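Local coordinates for protein actinorhodin polyketide putative beta-ketoacyl synthase 2 (Streptomyces coelicolor A3, PDB 1TQY) that forms the chain length factor subunit of the actinorhodin ketosynthase heterodimer, a beta-ketoacyl synthase family partner in the biosynthesis of a polyketide antibiotic, at residues B[30-34]-B[359-364]; B[103-109]-B[157-163]; B[266-270]-B[280-284]. The contacts are given in a common frame with arbitrary orientation. Residues are numbered along the deposited sequence.

Interaction 1: residues B[30-34]-B[359-364]; sequences WSAVL and EGVIAP
The last helical turn of helix 26-34 meets the connection that leaves helix 345-359. In 30-34 the backbone is alpha-helical, and Leu34 N donates to Trp30 O at 3.2 Å. Glu359 is followed by Gly360, the first residue to leave the helix, with positive phi (68/16). From Val361 (-135/146) the chain runs extended through Ile362 and Ala363 to Pro364, and the closest CA pair is Leu34 with Ala363, 5.7 Å.

Trp30 sends its indole toward the connection with chi1 t and chi2 near -121°. NE1 comes to 3.9 Å from Glu359 CG, CZ2 to 4.1 Å from Val361 CG2 and CZ3 to 4.2 Å from Ala363 CB, so the ring touches every second residue of the opposing chain; it also rests on Met355 and Ser356 of helix 345-359. Val33, chi1 t, puts CG1 3.6 Å from Ala363 CB, while its carbonyl O lies 3.6 Å from Pro364 CG. Leu34 starts off facing away, but its mt rotamer brings CD2 back to 4.1 Å from Val361 CG2 and 4.2 Å from Pro364 CD. Ile362 turns from this helix and packs on Pro330 and Thr332 instead.

The arrangement joins an N-terminal helix of the ketosynthase fold to a loop of its C-terminal half, itself held by backbone hydrogen bonds between Gly360 and Ala388 and between Ile362 and Arg385. Between the two segments there is neither hydrogen bond nor salt bridge: about 314 Å² of largely apolar surface implies that shape fit and exclusion of water hold them together.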
loop_
_atom_site.group_PDB
_atom_site.type_symbol
_atom_site.label_atom_id
_atom_site.label_comp_id
_atom_site.label_asym_id
_atom_site.label_seq_id
_atom_site.Cartn_x
_atom_site.Cartn_y
_atom_site.Cartn_z
ATOM N N TRP B 30 22.753 12.007 12.462
ATOM C CA TRP B 30 23.280 11.391 13.677
ATOM C C TRP B 30 23.950 12.421 14.583
ATOM O O TRP B 30 23.901 12.319 15.812
ATOM C CB TRP B 30 24.292 10.315 13.315
ATOM C CG TRP B 30 24.826 9.586 14.493
ATOM C CD1 TRP B 30 26.130 9.499 14.875
ATOM C CD2 TRP B 30 24.085 8.767 15.406
ATOM N NE1 TRP B 30 26.253 8.667 15.964
ATOM C CE2 TRP B 30 25.011 8.204 16.310
ATOM C CE3 TRP B 30 22.726 8.453 15.545
ATOM C CZ2 TRP B 30 24.629 7.340 17.340
ATOM C CZ3 TRP B 30 22.344 7.594 16.568
ATOM C CH2 TRP B 30 23.295 7.046 17.452
ATOM N N SER B 31 24.582 13.412 13.971
ATOM C CA SER B 31 25.237 14.445 14.742
ATOM C C SER B 31 24.222 15.290 15.498
ATOM O O SER B 31 24.423 15.608 16.669
ATOM C CB SER B 31 26.068 15.342 13.833
ATOM O OG SER B 31 26.443 16.517 14.537
ATOM N N ALA B 32 23.130 15.649 14.832
ATOM C CA ALA B 32 22.088 16.470 15.451
ATOM C C ALA B 32 21.355 15.713 16.563
ATOM O O ALA B 32 21.015 16.283 17.601
ATOM C CB ALA B 32 21.094 16.933 14.392
ATOM N N VAL B 33 21.123 14.424 16.337
ATOM C CA VAL B 33 20.439 13.579 17.305
ATOM C C VAL B 33 21.194 13.445 18.619
ATOM O O VAL B 33 20.615 13.596 19.692
ATOM C CB VAL B 33 20.220 12.180 16.740
ATOM C CG1 VAL B 33 19.670 11.266 17.822
ATOM C CG2 VAL B 33 19.275 12.253 15.568
ATOM N N LEU B 34 22.483 13.148 18.534
ATOM C CA LEU B 34 23.288 12.986 19.731
ATOM C C LEU B 34 23.461 14.304 20.464
ATOM O O LEU B 34 23.667 14.328 21.675
ATOM C CB LEU B 34 24.657 12.400 19.381
ATOM C CG LEU B 34 24.689 10.940 18.910
ATOM C CD1 LEU B 34 26.125 10.509 18.679
ATOM C CD2 LEU B 34 24.036 10.037 19.954
ATOM N N GLU B 359 27.331 2.431 17.507
ATOM C CA GLU B 359 28.117 3.400 18.276
ATOM C C GLU B 359 28.169 3.137 19.777
ATOM O O GLU B 359 28.837 3.868 20.507
ATOM C CB GLU B 359 27.576 4.812 18.052
ATOM C CG GLU B 359 28.456 5.677 17.171
ATOM C CD GLU B 359 28.627 5.093 15.786
ATOM O OE1 GLU B 359 27.604 4.911 15.086
ATOM O OE2 GLU B 359 29.779 4.816 15.396
ATOM N N GLY B 360 27.457 2.118 20.246
ATOM C CA GLY B 360 27.473 1.821 21.669
ATOM C C GLY B 360 26.817 2.855 22.580
ATOM O O GLY B 360 27.046 2.840 23.790
ATOM N N VAL B 361 26.006 3.749 22.015
ATOM C CA VAL B 361 25.318 4.767 22.806
ATOM C C VAL B 361 23.850 4.891 22.409
ATOM O O VAL B 361 23.496 4.723 21.240
ATOM C CB VAL B 361 25.971 6.159 22.646
ATOM C CG1 VAL B 361 27.402 6.127 23.166
ATOM C CG2 VAL B 361 25.939 6.586 21.182
ATOM N N ILE B 362 22.993 5.182 23.385
ATOM C CA ILE B 362 21.565 5.345 23.115
ATOM C C ILE B 362 21.236 6.795 22.774
ATOM O O ILE B 362 21.429 7.693 23.595
ATOM C CB ILE B 362 20.697 4.921 24.332
ATOM C CG1 ILE B 362 20.957 3.442 24.662
ATOM C CG2 ILE B 362 19.213 5.147 24.018
ATOM C CD1 ILE B 362 20.242 2.931 25.908
ATOM N N ALA B 363 20.738 7.016 21.558
ATOM C CA ALA B 363 20.352 8.352 21.096
ATOM C C ALA B 363 19.366 8.894 22.130
ATOM O O ALA B 363 18.421 8.213 22.499
ATOM C CB ALA B 363 19.688 8.247 19.734
ATOM N N PRO B 364 19.571 10.127 22.605
ATOM C CA PRO B 364 18.689 10.727 23.611
ATOM C C PRO B 364 17.381 11.323 23.098
ATOM O O PRO B 364 17.153 11.417 21.890
ATOM C CB PRO B 364 19.577 11.792 24.235
ATOM C CG PRO B 364 20.316 12.317 23.033
ATOM C CD PRO B 364 20.700 11.024 22.301
#

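Interaction 2: residues B[103-109]-B[157-163]; sequences DYDMGVV and GMRGPSS
Five hydrogen bonds join the segments. Gly160 N donates to Met106 O (2.8 Å), Val108 N to Ser162 OG (2.8 Å), Arg159 N to Asp103 O (2.9 Å) and Ser163 N to Val108 O (2.9 Å); the fifth, weak, belongs to the salt bridge Arg159 NH1 to Asp103 OD2 (3.3 Å). Each finds its stronger partner on the neighbouring ketosynthase chain, Asp103 in a basic side chain, Arg159 NE in backbone of that chain. Ser162, chi1 m, offers its hydroxyl where a strand would offer a carbonyl. CA pairs are Tyr104-Gly160 (4.1 Å), Val108-Ser162 (4.6 Å) and, in a parallel bridge, Val109-Ser163 (4.8 Å).

A 3-10 turn, 103-105, leads into the strand. A CB on Gly160 would clash with Tyr104 O and Met106 O, one on Gly107 with Pro161 O. Met158, mtt, lays CG 3.5 Å from Met106 CB and SD 3.7 Å from Val108 CG2.

Strand 106-111 pairs in parallel with 163-166 and 189-196; Val108 packs on helix 147-156, Val109 and Ser163 on His178 of helix 171-185.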
loop_
_atom_site.group_PDB
_atom_site.type_symbol
_atom_site.label_atom_id
_atom_site.label_comp_id
_atom_site.label_asym_id
_atom_site.label_seq_id
_atom_site.Cartn_x
_atom_site.Cartn_y
_atom_site.Cartn_z
ATOM N N ASP B 103 18.924 -8.205 -12.198
ATOM C CA ASP B 103 17.720 -7.398 -12.079
ATOM C C ASP B 103 16.608 -8.021 -11.217
ATOM O O ASP B 103 16.058 -7.356 -10.335
ATOM C CB ASP B 103 17.185 -7.031 -13.475
ATOM C CG ASP B 103 16.736 -8.239 -14.292
ATOM O OD1 ASP B 103 17.324 -9.332 -14.156
ATOM O OD2 ASP B 103 15.793 -8.080 -15.097
ATOM N N TYR B 104 16.292 -9.290 -11.445
ATOM C CA TYR B 104 15.251 -9.940 -10.665
ATOM C C TYR B 104 15.632 -10.171 -9.194
ATOM O O TYR B 104 14.761 -10.428 -8.375
ATOM C CB TYR B 104 14.856 -11.279 -11.290
ATOM C CG TYR B 104 14.195 -11.171 -12.650
ATOM C CD1 TYR B 104 13.037 -10.413 -12.834
ATOM C CD2 TYR B 104 14.722 -11.838 -13.749
ATOM C CE1 TYR B 104 12.425 -10.326 -14.085
ATOM C CE2 TYR B 104 14.119 -11.760 -15.001
ATOM C CZ TYR B 104 12.976 -11.007 -15.167
ATOM O OH TYR B 104 12.381 -10.937 -16.403
ATOM N N ASP B 105 16.915 -10.085 -8.857
ATOM C CA ASP B 105 17.332 -10.285 -7.478
ATOM C C ASP B 105 17.259 -9.012 -6.625
ATOM O O ASP B 105 17.747 -8.985 -5.495
ATOM C CB ASP B 105 18.758 -10.854 -7.405
ATOM C CG ASP B 105 18.831 -12.326 -7.800
ATOM O OD1 ASP B 105 17.817 -13.049 -7.652
ATOM O OD2 ASP B 105 19.915 -12.761 -8.241
ATOM N N MET B 106 16.653 -7.961 -7.166
ATOM C CA MET B 106 16.520 -6.705 -6.439
ATOM C C MET B 106 15.067 -6.265 -6.352
ATOM O O MET B 106 14.408 -6.036 -7.370
ATOM C CB MET B 106 17.357 -5.620 -7.105
ATOM C CG MET B 106 18.839 -5.936 -7.101
ATOM S SD MET B 106 19.789 -4.630 -7.893
ATOM C CE MET B 106 19.481 -4.986 -9.647
ATOM N N GLY B 107 14.573 -6.149 -5.123
ATOM C CA GLY B 107 13.194 -5.736 -4.918
ATOM C C GLY B 107 13.074 -4.381 -4.246
ATOM O O GLY B 107 14.058 -3.832 -3.751
ATOM N N VAL B 108 11.864 -3.837 -4.230
ATOM C CA VAL B 108 11.630 -2.544 -3.607
ATOM C C VAL B 108 10.309 -2.537 -2.843
ATOM O O VAL B 108 9.238 -2.745 -3.421
ATOM C CB VAL B 108 11.624 -1.398 -4.660
ATOM C CG1 VAL B 108 11.329 -0.061 -3.984
ATOM C CG2 VAL B 108 12.986 -1.317 -5.353
ATOM N N VAL B 109 10.392 -2.317 -1.532
ATOM C CA VAL B 109 9.209 -2.278 -0.677
ATOM C C VAL B 109 9.193 -0.993 0.144
ATOM O O VAL B 109 10.039 -0.793 1.012
ATOM C CB VAL B 109 9.178 -3.467 0.297
ATOM C CG1 VAL B 109 7.856 -3.453 1.061
ATOM C CG2 VAL B 109 9.347 -4.767 -0.465
ATOM N N GLY B 157 16.861 -0.097 -11.970
ATOM C CA GLY B 157 16.682 -1.314 -12.738
ATOM C C GLY B 157 16.423 -2.526 -11.870
ATOM O O GLY B 157 16.942 -3.618 -12.123
ATOM N N MET B 158 15.611 -2.336 -10.835
ATOM C CA MET B 158 15.270 -3.427 -9.926
ATOM C C MET B 158 13.959 -4.038 -10.403
ATOM O O MET B 158 12.961 -3.339 -10.499
ATOM C CB MET B 158 15.157 -2.891 -8.498
ATOM C CG MET B 158 16.474 -2.336 -8.009
ATOM S SD MET B 158 16.490 -1.826 -6.289
ATOM C CE MET B 158 18.187 -1.168 -6.184
ATOM N N ARG B 159 13.969 -5.335 -10.708
ATOM C CA ARG B 159 12.778 -5.995 -11.235
ATOM C C ARG B 159 12.164 -7.100 -10.390
ATOM O O ARG B 159 11.169 -7.704 -10.790
ATOM C CB ARG B 159 13.082 -6.543 -12.630
ATOM C CG ARG B 159 13.578 -5.470 -13.584
ATOM C CD ARG B 159 13.396 -5.858 -15.035
ATOM N NE ARG B 159 13.632 -4.695 -15.884
ATOM C CZ ARG B 159 14.837 -4.205 -16.156
ATOM N NH1 ARG B 159 15.919 -4.787 -15.657
ATOM N NH2 ARG B 159 14.948 -3.111 -16.889
ATOM N N GLY B 160 12.755 -7.365 -9.229
ATOM C CA GLY B 160 12.235 -8.395 -8.349
ATOM C C GLY B 160 10.901 -8.015 -7.728
ATOM O O GLY B 160 10.346 -6.954 -8.040
ATOM N N PRO B 161 10.365 -8.862 -6.830
ATOM C CA PRO B 161 9.083 -8.636 -6.146
ATOM C C PRO B 161 9.146 -7.317 -5.380
ATOM O O PRO B 161 10.046 -7.113 -4.570
ATOM C CB PRO B 161 8.975 -9.818 -5.183
ATOM C CG PRO B 161 9.931 -10.822 -5.713
ATOM C CD PRO B 161 11.063 -10.025 -6.261
ATOM N N SER B 162 8.186 -6.439 -5.636
ATOM C CA SER B 162 8.146 -5.137 -4.993
ATOM C C SER B 162 6.729 -4.788 -4.550
ATOM O O SER B 162 5.757 -5.374 -5.034
ATOM C CB SER B 162 8.636 -4.063 -5.961
ATOM O OG SER B 162 10.013 -4.233 -6.273
ATOM N N SER B 163 6.604 -3.825 -3.635
ATOM C CA SER B 163 5.286 -3.408 -3.150
ATOM C C SER B 163 5.291 -2.037 -2.494
ATOM O O SER B 163 6.339 -1.421 -2.295
ATOM C CB SER B 163 4.736 -4.443 -2.158
ATOM O OG SER B 163 3.321 -4.333 -2.039
#

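Interaction 3: residues B[266-270]-B[280-284]; sequences ASTFD and GLERA
Thr268 near the end of strand 260-269 and Asp270 just beyond it hold the first turn of helix 281-292 through their side chains. The two segments run in opposite directions, Ala266 CA lying 5.4 Å from Ala284 CA and Asp270 CA 5.0 Å from Gly280 CA. Asp270 in the m rotamer swings OD1 to 2.6 Å from Gly280 N in an almost straight hydrogen bond (177°). Thr268, chi1 p, gives its OG1 proton to Gly280 O at 2.6 Å; that carbonyl also accepts Ala284 N at 3.0 Å. A side chain at Gly280, the N-cap position, would collide with Thr268 OG1. Asn403 ND2, on the next strand, bonds to both Thr268 OG1 and Asp270 OD1.

Thr268 CG2 approaches Ala284 N to 3.6 Å, and Ala266 CB sits 3.4 Å from Ala284 O. Arg283 (t, t, p, chi4 -85°) curls back so that Thr268 CB lies over one guanidinium face, 3.7 Å from NH2. Its NH2 reaches water 1 (2.6 Å), which donates to Phe269 O (2.9 Å), and also bonds to backbone of the ketosynthase chain.

Ser267 and Phe269 point away from the helix, Ser267 reaching Asp174 of helix 171-185, so the strand is covered on two sides. This is a strand-loop-helix unit in which the helix runs back antiparallel along the strand, one element of the alpha-beta-alpha-beta-alpha layering of the thiolase fold.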
loop_
_atom_site.group_PDB
_atom_site.type_symbol
_atom_site.label_atom_id
_atom_site.label_comp_id
_atom_site.label_asym_id
_atom_site.label_seq_id
_atom_site.Cartn_x
_atom_site.Cartn_y
_atom_site.Cartn_z
ATOM N N ALA B 266 6.550 -7.749 13.573
ATOM C CA ALA B 266 5.171 -8.110 13.875
ATOM C C ALA B 266 4.214 -6.929 13.749
ATOM O O ALA B 266 4.566 -5.792 14.083
ATOM C CB ALA B 266 5.080 -8.701 15.274
ATOM N N SER B 267 3.003 -7.215 13.274
ATOM C CA SER B 267 1.962 -6.207 13.097
ATOM C C SER B 267 0.659 -6.711 13.703
ATOM O O SER B 267 0.270 -7.855 13.474
ATOM C CB SER B 267 1.706 -5.928 11.610
ATOM O OG SER B 267 2.849 -5.397 10.973
ATOM N N THR B 268 -0.006 -5.869 14.487
ATOM C CA THR B 268 -1.297 -6.236 15.073
ATOM C C THR B 268 -2.217 -5.052 14.830
ATOM O O THR B 268 -1.773 -4.011 14.347
ATOM C CB THR B 268 -1.234 -6.494 16.606
ATOM O OG1 THR B 268 -0.853 -5.292 17.282
ATOM C CG2 THR B 268 -0.246 -7.614 16.943
ATOM N N PHE B 269 -3.498 -5.212 15.135
ATOM C CA PHE B 269 -4.457 -4.131 14.941
ATOM C C PHE B 269 -5.367 -4.051 16.165
ATOM O O PHE B 269 -5.886 -5.067 16.613
ATOM C CB PHE B 269 -5.294 -4.380 13.681
ATOM C CG PHE B 269 -6.108 -3.189 13.260
ATOM C CD1 PHE B 269 -5.479 -2.023 12.834
ATOM C CD2 PHE B 269 -7.492 -3.213 13.326
ATOM C CE1 PHE B 269 -6.221 -0.887 12.478
ATOM C CE2 PHE B 269 -8.253 -2.084 12.974
ATOM C CZ PHE B 269 -7.614 -0.921 12.550
ATOM N N ASP B 270 -5.557 -2.854 16.711
ATOM C CA ASP B 270 -6.399 -2.703 17.901
ATOM C C ASP B 270 -7.868 -3.003 17.632
ATOM O O ASP B 270 -8.336 -2.894 16.502
ATOM C CB ASP B 270 -6.312 -1.277 18.461
ATOM C CG ASP B 270 -4.925 -0.914 18.961
ATOM O OD1 ASP B 270 -4.105 -1.816 19.220
ATOM O OD2 ASP B 270 -4.662 0.291 19.112
ATOM N N GLY B 280 -3.495 -3.577 20.963
ATOM C CA GLY B 280 -2.667 -4.700 20.552
ATOM C C GLY B 280 -1.173 -4.419 20.481
ATOM O O GLY B 280 -0.435 -5.208 19.896
ATOM N N LEU B 281 -0.717 -3.316 21.073
ATOM C CA LEU B 281 0.705 -2.969 21.049
ATOM C C LEU B 281 1.547 -3.981 21.823
ATOM O O LEU B 281 2.633 -4.389 21.375
ATOM C CB LEU B 281 0.933 -1.561 21.624
ATOM C CG LEU B 281 2.382 -1.047 21.725
ATOM C CD1 LEU B 281 3.024 -1.103 20.345
ATOM C CD2 LEU B 281 2.416 0.386 22.258
ATOM N N GLU B 282 1.058 -4.386 22.992
ATOM C CA GLU B 282 1.787 -5.355 23.806
ATOM C C GLU B 282 1.940 -6.635 22.982
ATOM O O GLU B 282 3.038 -7.171 22.857
ATOM C CB GLU B 282 1.030 -5.654 25.111
ATOM C CG GLU B 282 1.757 -6.627 26.047
ATOM C CD GLU B 282 0.893 -7.070 27.227
ATOM O OE1 GLU B 282 1.342 -7.945 28.000
ATOM O OE2 GLU B 282 -0.230 -6.540 27.378
ATOM N N ARG B 283 0.840 -7.105 22.406
ATOM C CA ARG B 283 0.888 -8.319 21.599
ATOM C C ARG B 283 1.920 -8.220 20.463
ATOM O O ARG B 283 2.694 -9.155 20.249
ATOM C CB ARG B 283 -0.496 -8.657 21.024
ATOM C CG ARG B 283 -0.504 -9.929 20.158
ATOM C CD ARG B 283 -1.911 -10.486 19.897
ATOM N NE ARG B 283 -2.701 -9.680 18.962
ATOM C CZ ARG B 283 -3.425 -8.622 19.309
ATOM N NH1 ARG B 283 -3.468 -8.237 20.580
ATOM N NH2 ARG B 283 -4.097 -7.948 18.385
ATOM N N ALA B 284 1.936 -7.097 19.746
ATOM C CA ALA B 284 2.891 -6.919 18.653
ATOM C C ALA B 284 4.319 -7.082 19.167
ATOM O O ALA B 284 5.139 -7.775 18.561
ATOM C CB ALA B 284 2.721 -5.527 18.008
HETATM O O HOH W 1 -5.392 -5.956 19.335
#

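In the fold
From the N terminus, helix 26-34 is laid down first, and its partner in interaction 1 arrives only after residue 358, so that contact closes a loop of 324 residues spanning most of the fold. Interactions 2 and 3 both fall within that loop, one after the other: 103-109 meets 157-163 across 47 residues, a little over half of them helical, then 266-270 meets 280-284 across a nine-residue link. Interactions 2 and 3 reach the same mixed sheet, with nearest atoms about 11 Å apart, and both touch the ketosynthase partner chain. Interaction 1, about 21 and 18 Å from them at the nearest atoms, ties helix 26-34 to the loop between helix 345-359 and strand 378-379.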